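Local atomic coordinates of peptidoglycan-recognition protein (Apis mellifera, PDB entry 5XZ3), a protein that probably recognises bacterial peptidoglycan in the innate immune defence of the honey bee, using a domain of the N-acetylmuramoyl-L-alanine amidase family. Residues A[103-108]-A[126-131]; A[52-57]-A[73-78]; A[145-148]-A[154-157]. One frame throughout, in Å; residues are numbered along the deposited sequence.

Contact 1 of 3, residues A[103-108]-A[126-131]; sequences ISIAFI and KLILCG
Ile-105, from the strand 102-107, drives its terminal methyl against two consecutive residues of the helix 118-133, Leu-127 and Ile-128. Ile-105 and Leu-127 both leave their backbones toward the other segment, and the two side chains then pass alongside each other in opposite directions. Their closest approach is 3.7 Å, from Ile-105 CD1 to Leu-127 CD2. Behind it, CG1 of Ile-105 lies 3.9 Å from the same Leu-127 CD2, so the leucine methyl rests along the outer bond of the isoleucine and does not merely touch its end. Ile-128 comes from a different direction: it leaves the helix at an angle to the strand, and its longer branch brings CG1 to 3.7 Å from Ile-105 CD1, with Ile-128 CD1 a little behind, the two side chains crossing at a slant. Seen from Ile-105 CD1, Leu-127 CD2 and Ile-128 CG1 lie about 108° apart, and the methyl is thus flanked by two groups. The extended CA-CB-CG1-CD1 chain of Ile-105 (chi2 176°) carries CD1 out to both, while chi1 of -177° carries CG of Leu-127 toward the strand and the second torsion turns CD2 onto Ile-105.

The helix packs here on one face of the sheet. Ile-105 also meets Ala-124 one turn earlier in that helix, Val-34 and Ile-36 of the neighbouring strand 31-38, and Ile-76 on the other flank; Leu-127 reaches further to Phe-74 and Trp-88. Backbone bonds from Ile-105 to Ile-35 and His-37 fix the strand in place. No polar bond links the two segments, so this buried helix-to-sheet joint depends on the fit of branched aliphatic groups and on the exclusion of water.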
ATOM      1  N   ILE A 103       7.630   2.474  -0.466  1.00 24.37           N
ATOM      2  CA  ILE A 103       6.632   1.483  -0.089  1.00 24.26           C
ATOM      3  C   ILE A 103       5.456   1.686  -1.045  1.00 24.45           C
ATOM      4  O   ILE A 103       5.325   2.763  -1.654  1.00 23.67           O
ATOM      5  CB  ILE A 103       6.191   1.614   1.381  1.00 26.17           C
ATOM      6  CG1 ILE A 103       5.737   3.033   1.691  1.00 26.13           C
ATOM      7  CG2 ILE A 103       7.311   1.165   2.353  1.00 26.71           C
ATOM      8  CD1 ILE A 103       4.522   3.062   2.587  1.00 28.36           C
ATOM      9  N   SER A 104       4.623   0.663  -1.189  1.00 23.49           N
ATOM     10  CA  SER A 104       3.381   0.826  -1.917  1.00 24.24           C
ATOM     11  C   SER A 104       2.185   0.724  -0.987  1.00 24.77           C
ATOM     12  O   SER A 104       2.216  -0.008   0.016  1.00 26.10           O
ATOM     13  CB  SER A 104       3.274  -0.172  -3.066  1.00 24.61           C
ATOM     14  OG  SER A 104       3.405  -1.522  -2.599  1.00 25.31           O
ATOM     15  N   ILE A 105       1.138   1.488  -1.303  1.00 24.12           N
ATOM     16  CA  ILE A 105      -0.121   1.394  -0.573  1.00 23.67           C
ATOM     17  C   ILE A 105      -1.154   1.003  -1.629  1.00 24.29           C
ATOM     18  O   ILE A 105      -1.409   1.769  -2.570  1.00 23.79           O
ATOM     19  CB  ILE A 105      -0.508   2.712   0.125  1.00 23.90           C
ATOM     20  CG1 ILE A 105       0.590   3.132   1.146  1.00 24.17           C
ATOM     21  CG2 ILE A 105      -1.883   2.574   0.788  1.00 25.11           C
ATOM     22  CD1 ILE A 105       0.380   4.471   1.849  1.00 24.32           C
ATOM     23  N   ALA A 106      -1.706  -0.199  -1.486  1.00 23.06           N
ATOM     24  CA  ALA A 106      -2.597  -0.721  -2.500  1.00 23.66           C
ATOM     25  C   ALA A 106      -4.017  -0.725  -1.967  1.00 23.90           C
ATOM     26  O   ALA A 106      -4.334  -1.425  -1.005  1.00 23.70           O
ATOM     27  CB  ALA A 106      -2.183  -2.126  -2.961  1.00 23.31           C
ATOM     28  N   PHE A 107      -4.872   0.052  -2.627  1.00 23.48           N
ATOM     29  CA  PHE A 107      -6.300   0.083  -2.335  1.00 24.07           C
ATOM     30  C   PHE A 107      -6.928  -1.142  -2.998  1.00 24.58           C
ATOM     31  O   PHE A 107      -6.780  -1.339  -4.201  1.00 25.41           O
ATOM     32  CB  PHE A 107      -6.923   1.355  -2.933  1.00 24.54           C
ATOM     33  CG  PHE A 107      -6.646   2.612  -2.149  1.00 25.03           C
ATOM     34  CD1 PHE A 107      -5.357   3.170  -2.094  1.00 24.69           C
ATOM     35  CD2 PHE A 107      -7.697   3.277  -1.501  1.00 25.06           C
ATOM     36  CE1 PHE A 107      -5.123   4.350  -1.379  1.00 24.17           C
ATOM     37  CE2 PHE A 107      -7.466   4.446  -0.786  1.00 25.10           C
ATOM     38  CZ  PHE A 107      -6.178   4.984  -0.730  1.00 24.95           C
ATOM     39  N   ILE A 108      -7.611  -1.962  -2.208  1.00 25.34           N
ATOM     40  CA  ILE A 108      -8.192  -3.213  -2.711  1.00 26.01           C
ATOM     41  C   ILE A 108      -9.449  -2.869  -3.518  1.00 26.38           C
ATOM     42  O   ILE A 108     -10.418  -2.386  -2.981  1.00 26.36           O
ATOM     43  CB  ILE A 108      -8.475  -4.215  -1.563  1.00 26.57           C
ATOM     44  CG1 ILE A 108      -7.147  -4.647  -0.899  1.00 26.38           C
ATOM     45  CG2 ILE A 108      -9.236  -5.447  -2.071  1.00 26.57           C
ATOM     46  CD1 ILE A 108      -7.317  -5.171   0.516  1.00 27.28           C
ATOM     47  N   LYS A 126      -3.455   8.415   6.855  1.00 30.58           N
ATOM     48  CA  LYS A 126      -2.949   8.208   8.216  1.00 32.15           C
ATOM     49  C   LYS A 126      -1.694   7.335   8.207  1.00 30.17           C
ATOM     50  O   LYS A 126      -0.763   7.578   8.987  1.00 29.55           O
ATOM     51  CB  LYS A 126      -4.010   7.603   9.143  1.00 35.00           C
ATOM     52  CG  LYS A 126      -5.061   8.588   9.639  1.00 39.59           C
ATOM     53  CD  LYS A 126      -6.052   7.881  10.567  1.00 41.43           C
ATOM     54  CE  LYS A 126      -7.473   8.416  10.427  1.00 44.13           C
ATOM     55  NZ  LYS A 126      -8.415   7.751  11.381  1.00 45.92           N
ATOM     56  N   LEU A 127      -1.655   6.349   7.307  1.00 28.22           N
ATOM     57  CA  LEU A 127      -0.507   5.477   7.210  1.00 27.48           C
ATOM     58  C   LEU A 127       0.745   6.266   6.809  1.00 26.59           C
ATOM     59  O   LEU A 127       1.834   6.017   7.331  1.00 26.70           O
ATOM     60  CB  LEU A 127      -0.774   4.349   6.221  1.00 26.87           C
ATOM     61  CG  LEU A 127       0.308   3.292   6.045  1.00 26.34           C
ATOM     62  CD1 LEU A 127       0.588   2.493   7.306  1.00 26.50           C
ATOM     63  CD2 LEU A 127      -0.093   2.368   4.899  1.00 25.66           C
ATOM     64  N   ILE A 128       0.569   7.209   5.889  1.00 25.33           N
ATOM     65  CA  ILE A 128       1.658   8.054   5.420  1.00 25.58           C
ATOM     66  C   ILE A 128       2.194   8.911   6.580  1.00 26.38           C
ATOM     67  O   ILE A 128       3.415   8.938   6.836  1.00 25.33           O
ATOM     68  CB  ILE A 128       1.239   8.887   4.181  1.00 25.18           C
ATOM     69  CG1 ILE A 128       1.108   7.949   2.963  1.00 25.57           C
ATOM     70  CG2 ILE A 128       2.271   9.980   3.883  1.00 25.66           C
ATOM     71  CD1 ILE A 128       0.253   8.489   1.828  1.00 25.61           C
ATOM     72  N   LEU A 129       1.285   9.555   7.302  1.00 26.59           N
ATOM     73  CA  LEU A 129       1.661  10.341   8.485  1.00 28.00           C
ATOM     74  C   LEU A 129       2.379   9.509   9.554  1.00 28.52           C
ATOM     75  O   LEU A 129       3.374   9.962  10.105  1.00 28.52           O
ATOM     76  CB  LEU A 129       0.439  11.079   9.061  1.00 29.44           C
ATOM     77  CG  LEU A 129      -0.232  12.154   8.160  1.00 30.19           C
ATOM     78  CD1 LEU A 129      -1.456  12.734   8.862  1.00 31.68           C
ATOM     79  CD2 LEU A 129       0.710  13.287   7.754  1.00 31.27           C
ATOM     80  N   CYS A 130       1.881   8.302   9.831  1.00 28.70           N
ATOM     81  CA  CYS A 130       2.552   7.358  10.732  1.00 30.34           C
ATOM     82  C   CYS A 130       3.996   7.074  10.334  1.00 27.94           C
ATOM     83  O   CYS A 130       4.895   7.135  11.180  1.00 27.74           O
ATOM     84  CB  CYS A 130       1.787   6.041  10.813  1.00 34.01           C
ATOM     85  SG  CYS A 130       2.684   4.783  11.752  1.00 45.59           S
ATOM     86  N   GLY A 131       4.206   6.755   9.055  1.00 25.46           N
ATOM     87  CA  GLY A 131       5.554   6.535   8.516  1.00 24.61           C
ATOM     88  C   GLY A 131       6.482   7.726   8.691  1.00 24.70           C
ATOM     89  O   GLY A 131       7.659   7.557   9.053  1.00 23.65           O
TER

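Contact 2 of 3, residues A[52-57]-A[73-78]; sequences SNIENI and SFLIGG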
ATOM      1  N   SER A  52      -9.384 -12.807   3.637  1.00 34.57           N
ATOM      2  CA  SER A  52      -9.466 -13.832   2.580  1.00 36.05           C
ATOM      3  C   SER A  52      -8.900 -13.349   1.257  1.00 34.44           C
ATOM      4  O   SER A  52      -8.183 -14.079   0.569  1.00 34.51           O
ATOM      5  CB  SER A  52     -10.930 -14.235   2.352  1.00 37.20           C
ATOM      6  OG  SER A  52     -11.502 -14.646   3.574  1.00 39.88           O
ATOM      7  N   ASN A  53      -9.262 -12.125   0.904  1.00 35.25           N
ATOM      8  CA  ASN A  53      -8.858 -11.513  -0.355  1.00 35.75           C
ATOM      9  C   ASN A  53      -7.353 -11.327  -0.405  1.00 34.00           C
ATOM     10  O   ASN A  53      -6.715 -11.692  -1.398  1.00 33.24           O
ATOM     11  CB  ASN A  53      -9.582 -10.184  -0.549  1.00 37.03           C
ATOM     12  CG  ASN A  53     -11.000 -10.369  -1.055  1.00 40.30           C
ATOM     13  OD1 ASN A  53     -11.588 -11.440  -0.910  1.00 41.70           O
ATOM     14  ND2 ASN A  53     -11.561  -9.323  -1.644  1.00 39.97           N
ATOM     15  N   ILE A  54      -6.797 -10.808   0.688  1.00 33.19           N
ATOM     16  CA  ILE A  54      -5.350 -10.564   0.791  1.00 31.38           C
ATOM     17  C   ILE A  54      -4.551 -11.872   0.818  1.00 31.55           C
ATOM     18  O   ILE A  54      -3.478 -11.969   0.184  1.00 29.78           O
ATOM     19  CB  ILE A  54      -5.042  -9.638   1.989  1.00 32.14           C
ATOM     20  CG1 ILE A  54      -5.641  -8.260   1.715  1.00 32.46           C
ATOM     21  CG2 ILE A  54      -3.543  -9.484   2.216  1.00 31.24           C
ATOM     22  CD1 ILE A  54      -5.841  -7.424   2.950  1.00 33.22           C
ATOM     23  N   GLU A  55      -5.082 -12.886   1.510  1.00 31.97           N
ATOM     24  CA  GLU A  55      -4.471 -14.216   1.480  1.00 33.41           C
ATOM     25  C   GLU A  55      -4.405 -14.723   0.026  1.00 32.68           C
ATOM     26  O   GLU A  55      -3.396 -15.280  -0.385  1.00 32.47           O
ATOM     27  CB  GLU A  55      -5.246 -15.186   2.397  1.00 35.63           C
ATOM     28  CG  GLU A  55      -4.686 -16.627   2.674  1.00 36.78           C
ATOM     29  CD  GLU A  55      -3.183 -16.856   2.450  1.00 37.16           C
ATOM     30  OE1 GLU A  55      -2.329 -16.012   2.812  1.00 36.34           O
ATOM     31  OE2 GLU A  55      -2.840 -17.965   1.967  1.00 38.59           O
ATOM     32  N   ASN A  56      -5.465 -14.495  -0.748  1.00 34.59           N
ATOM     33  CA  ASN A  56      -5.493 -14.926  -2.153  1.00 35.50           C
ATOM     34  C   ASN A  56      -4.496 -14.158  -3.034  1.00 33.59           C
ATOM     35  O   ASN A  56      -3.854 -14.758  -3.898  1.00 32.72           O
ATOM     36  CB  ASN A  56      -6.915 -14.877  -2.721  1.00 39.21           C
ATOM     37  CG  ASN A  56      -7.786 -16.025  -2.215  1.00 42.39           C
ATOM     38  OD1 ASN A  56      -7.290 -17.061  -1.744  1.00 45.49           O
ATOM     39  ND2 ASN A  56      -9.091 -15.846  -2.309  1.00 44.96           N
ATOM     40  N   ILE A  57      -4.357 -12.848  -2.798  1.00 32.28           N
ATOM     41  CA  ILE A  57      -3.301 -12.055  -3.455  1.00 30.53           C
ATOM     42  C   ILE A  57      -1.921 -12.633  -3.130  1.00 30.55           C
ATOM     43  O   ILE A  57      -1.127 -12.869  -4.048  1.00 28.97           O
ATOM     44  CB  ILE A  57      -3.374 -10.540  -3.134  1.00 30.55           C
ATOM     45  CG1 ILE A  57      -4.694  -9.938  -3.647  1.00 31.24           C
ATOM     46  CG2 ILE A  57      -2.254  -9.803  -3.854  1.00 30.10           C
ATOM     47  CD1 ILE A  57      -5.015  -8.557  -3.090  1.00 32.43           C
ATOM     48  N   SER A  73       3.367  -3.277  -0.089  1.00 23.42           N
ATOM     49  CA  SER A  73       3.849  -2.999   1.280  1.00 22.88           C
ATOM     50  C   SER A  73       2.714  -2.997   2.287  1.00 23.04           C
ATOM     51  O   SER A  73       2.806  -3.662   3.335  1.00 23.46           O
ATOM     52  CB  SER A  73       4.642  -1.687   1.353  1.00 22.84           C
ATOM     53  OG  SER A  73       5.536  -1.645   0.266  1.00 22.55           O
ATOM     54  N   PHE A  74       1.646  -2.275   1.943  1.00 22.65           N
ATOM     55  CA  PHE A  74       0.410  -2.229   2.719  1.00 23.55           C
ATOM     56  C   PHE A  74      -0.802  -2.280   1.809  1.00 24.28           C
ATOM     57  O   PHE A  74      -0.747  -1.826   0.659  1.00 24.53           O
ATOM     58  CB  PHE A  74       0.358  -0.963   3.569  1.00 23.64           C
ATOM     59  CG  PHE A  74       1.439  -0.881   4.599  1.00 23.83           C
ATOM     60  CD1 PHE A  74       1.286  -1.517   5.842  1.00 24.85           C
ATOM     61  CD2 PHE A  74       2.632  -0.206   4.324  1.00 23.96           C
ATOM     62  CE1 PHE A  74       2.305  -1.469   6.810  1.00 24.36           C
ATOM     63  CE2 PHE A  74       3.645  -0.159   5.285  1.00 24.00           C
ATOM     64  CZ  PHE A  74       3.470  -0.778   6.528  1.00 24.41           C
ATOM     65  N   LEU A  75      -1.907  -2.802   2.330  1.00 25.12           N
ATOM     66  CA  LEU A  75      -3.158  -2.853   1.559  1.00 25.35           C
ATOM     67  C   LEU A  75      -4.253  -2.166   2.372  1.00 25.49           C
ATOM     68  O   LEU A  75      -4.233  -2.202   3.599  1.00 25.09           O
ATOM     69  CB  LEU A  75      -3.540  -4.294   1.188  1.00 25.46           C
ATOM     70  CG  LEU A  75      -2.508  -5.011   0.297  1.00 25.65           C
ATOM     71  CD1 LEU A  75      -1.576  -5.838   1.178  1.00 26.41           C
ATOM     72  CD2 LEU A  75      -3.189  -5.903  -0.728  1.00 26.15           C
ATOM     73  N   ILE A  76      -5.173  -1.501   1.675  1.00 26.21           N
ATOM     74  CA  ILE A  76      -6.280  -0.791   2.316  1.00 27.06           C
ATOM     75  C   ILE A  76      -7.562  -1.523   1.886  1.00 28.30           C
ATOM     76  O   ILE A  76      -7.847  -1.626   0.702  1.00 28.39           O
ATOM     77  CB  ILE A  76      -6.342   0.712   1.898  1.00 27.53           C
ATOM     78  CG1 ILE A  76      -4.998   1.462   2.082  1.00 27.18           C
ATOM     79  CG2 ILE A  76      -7.508   1.448   2.577  1.00 27.97           C
ATOM     80  CD1 ILE A  76      -4.377   1.489   3.474  1.00 27.03           C
ATOM     81  N   GLY A  77      -8.302  -2.050   2.854  1.00 29.93           N
ATOM     82  CA  GLY A  77      -9.571  -2.737   2.580  1.00 31.68           C
ATOM     83  C   GLY A  77     -10.727  -1.751   2.606  1.00 32.41           C
ATOM     84  O   GLY A  77     -10.621  -0.685   3.206  1.00 31.42           O
ATOM     85  N   GLY A  78     -11.840  -2.114   1.964  1.00 33.83           N
ATOM     86  CA  GLY A  78     -13.069  -1.301   2.008  1.00 35.41           C
ATOM     87  C   GLY A  78     -13.672  -1.236   3.393  1.00 37.27           C
ATOM     88  O   GLY A  78     -14.557  -0.422   3.656  1.00 38.71           O
TER
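Leu-75 presents a single methyl, CD2, to two isoleucines one turn apart on the helix 47-64. Ile-57 meets it end on: its CD1 and Leu-75 CD2 reach toward each other, tip to tip, at 4.0 Å. Ile-54 instead lies alongside, the two side chains passing in opposite directions with Ile-54 CG1 4.2 Å from Leu-75 CD2. In both isoleucines CG1 stands anti to the carbonyl carbon (chi1 -66° and -62°), which leaves the longer branches leaning the same way off the helix, and the leucine methyl approaches both.

Further out, Ile-54 also rests on Tyr-83 and Ile-108, and Ile-57 on Ser-41 and Ile-70, so residues of the adjoining strand 82-84 and of nearby loops extend the apolar layer. Leu-75 is positioned by its strand: its backbone pairs with Tyr-83, while the backbone of Phe-74 is hydrogen-bonded to Ser-104 and Ala-106 of strand 102-107. The next side chain, Ile-76, leaves on the opposite face of the sheet, where it meets Met-120 and Ala-124. Helix 47-64, tied near its start by the Cys-44–Cys-50 disulfide, thus covers the sheet face opposite helix 118-133, as in the alpha/beta fold of the amidase family.

With no hydrogen bond between them, the helix and the strand are joined here by dispersion and hydrophobic burial, at ordinary van der Waals separations.

Contact 3 of 3, residues A[145-148]-A[154-157]; sequences GGKQ and SPGF
Ser-154 O accepts the backbone N-H of Lys-147 at 2.9 Å, the one hydrogen bond between the two segments. The donor sits nearly along the C=O axis (C=O...N angle 167°), although the bond is far from straight, with 132° at the hydrogen. The same oxygen is packed against the start of the lysine side chain: Lys-147 CB lies 3.3 Å from Ser-154 O. Placing CG between the backbone N and the carbonyl carbon (chi1 65°) keeps the Lys-147 chain beside the oxygen and sends it on toward Phe-157. There, Lys-147 NZ stands obliquely to the ring, 4.4 Å from Phe-157 CD1; its cation-pi partner is Tyr-160, in the helix that follows.

Pro-155, joined to Ser-154 by a cis peptide bond, lays its CD against the glycines, 3.9 Å from Gly-145 CA. Beyond it, Gly-156 occupies the N-cap position of the helix 157-163. The turn 145-148 is braced from within, as Gly-145 N donates to Gln-148 OE1 at 2.8 Å; this oxygen also accepts from Trp-169 NE1, tying the turn to the C-terminal tail.

Ser-154 OG is hydrogen-bonded to His-37 ND1 and to the backbone N of His-38. By family comparison, Ser-154 probably falls where amidase-active relatives carry a zinc-binding cysteine, which is consistent with a recognition protein rather than an enzyme. The backbone bond through Ser-154 O, backed by proline-on-glycine packing, helps hold the loop that places this serine beside the histidines.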
ATOM      1  N   GLY A 145       1.172   8.389  -7.744  1.00 23.66           N
ATOM      2  CA  GLY A 145       0.414   7.218  -8.191  1.00 23.23           C
ATOM      3  C   GLY A 145       1.342   6.402  -9.076  1.00 23.41           C
ATOM      4  O   GLY A 145       2.249   6.952  -9.674  1.00 23.52           O
ATOM      5  N   GLY A 146       1.126   5.089  -9.141  1.00 23.87           N
ATOM      6  CA  GLY A 146       1.896   4.211 -10.026  1.00 23.74           C
ATOM      7  C   GLY A 146       2.014   4.734 -11.453  1.00 24.71           C
ATOM      8  O   GLY A 146       3.090   4.657 -12.059  1.00 23.98           O
ATOM      9  N   LYS A 147       0.915   5.293 -11.968  1.00 25.16           N
ATOM     10  CA  LYS A 147       0.870   5.818 -13.339  1.00 26.70           C
ATOM     11  C   LYS A 147       1.855   6.952 -13.639  1.00 26.39           C
ATOM     12  O   LYS A 147       2.145   7.226 -14.796  1.00 27.09           O
ATOM     13  CB  LYS A 147      -0.557   6.198 -13.730  1.00 28.43           C
ATOM     14  CG  LYS A 147      -1.159   7.341 -12.929  1.00 30.47           C
ATOM     15  CD  LYS A 147      -2.518   7.673 -13.517  1.00 33.22           C
ATOM     16  CE  LYS A 147      -2.600   9.150 -13.789  1.00 34.96           C
ATOM     17  NZ  LYS A 147      -3.754   9.447 -14.673  1.00 38.55           N
ATOM     18  N   GLN A 148       2.351   7.614 -12.597  1.00 24.97           N
ATOM     19  CA  GLN A 148       3.360   8.671 -12.743  1.00 25.11           C
ATOM     20  C   GLN A 148       4.769   8.149 -13.038  1.00 25.53           C
ATOM     21  O   GLN A 148       5.624   8.912 -13.484  1.00 26.52           O
ATOM     22  CB  GLN A 148       3.398   9.548 -11.462  1.00 24.97           C
ATOM     23  CG  GLN A 148       2.097  10.300 -11.246  1.00 24.05           C
ATOM     24  CD  GLN A 148       2.128  11.196 -10.020  1.00 24.26           C
ATOM     25  OE1 GLN A 148       1.620  10.816  -8.974  1.00 23.79           O
ATOM     26  NE2 GLN A 148       2.732  12.392 -10.149  1.00 24.28           N
ATOM     27  N   SER A 154      -2.976   2.347 -12.930  1.00 26.51           N
ATOM     28  CA  SER A 154      -3.031   2.265 -11.459  1.00 25.84           C
ATOM     29  C   SER A 154      -2.614   3.629 -10.853  1.00 24.75           C
ATOM     30  O   SER A 154      -1.651   4.214 -11.332  1.00 24.73           O
ATOM     31  CB  SER A 154      -2.121   1.108 -10.988  1.00 26.20           C
ATOM     32  OG  SER A 154      -2.075   1.026  -9.590  1.00 25.44           O
ATOM     33  N   PRO A 155      -3.308   4.139  -9.791  1.00 24.89           N
ATOM     34  CA  PRO A 155      -4.299   3.532  -8.917  1.00 24.60           C
ATOM     35  C   PRO A 155      -5.730   3.713  -9.412  1.00 25.57           C
ATOM     36  O   PRO A 155      -6.671   3.590  -8.637  1.00 26.26           O
ATOM     37  CB  PRO A 155      -4.062   4.260  -7.583  1.00 24.61           C
ATOM     38  CG  PRO A 155      -3.740   5.662  -8.021  1.00 24.68           C
ATOM     39  CD  PRO A 155      -2.871   5.453  -9.254  1.00 25.09           C
ATOM     40  N   GLY A 156      -5.880   3.962 -10.711  1.00 25.57           N
ATOM     41  CA  GLY A 156      -7.188   4.267 -11.303  1.00 25.76           C
ATOM     42  C   GLY A 156      -7.444   5.762 -11.255  1.00 25.39           C
ATOM     43  O   GLY A 156      -7.105   6.440 -10.277  1.00 25.32           O
ATOM     44  N   PHE A 157      -8.080   6.271 -12.301  1.00 26.18           N
ATOM     45  CA  PHE A 157      -8.256   7.717 -12.489  1.00 25.84           C
ATOM     46  C   PHE A 157      -9.016   8.380 -11.332  1.00 25.23           C
ATOM     47  O   PHE A 157      -8.641   9.459 -10.881  1.00 24.68           O
ATOM     48  CB  PHE A 157      -8.967   7.969 -13.830  1.00 26.82           C
ATOM     49  CG  PHE A 157      -9.097   9.421 -14.201  1.00 27.68           C
ATOM     50  CD1 PHE A 157      -8.027  10.320 -14.031  1.00 27.25           C
ATOM     51  CD2 PHE A 157     -10.285   9.893 -14.739  1.00 28.19           C
ATOM     52  CE1 PHE A 157      -8.164  11.653 -14.400  1.00 28.07           C
ATOM     53  CE2 PHE A 157     -10.431  11.236 -15.098  1.00 29.52           C
ATOM     54  CZ  PHE A 157      -9.374  12.115 -14.929  1.00 29.07           C
TER

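Overall arrangement
Contacts 1 and 2 join helices to the same mixed sheet, from its two faces: the helix 118-133 meets strand 102-107 on one, and the helix 47-64 meets strand 74-76 on the other. These strands are neighbours, linked by probable backbone hydrogen bonds between Ala-106 and both Phe-74 and Ile-76. Contact 1 lies near the centre of the chain, about 5 Å between centres, and contact 2 further out, yet both are purely aliphatic. Contact 3, about 12 Å from the chain centre, closes a loop beyond strand 141-145 and touches neither; it adds a backbone hydrogen bond, and its lysine and phenylalanine lie toward the surface.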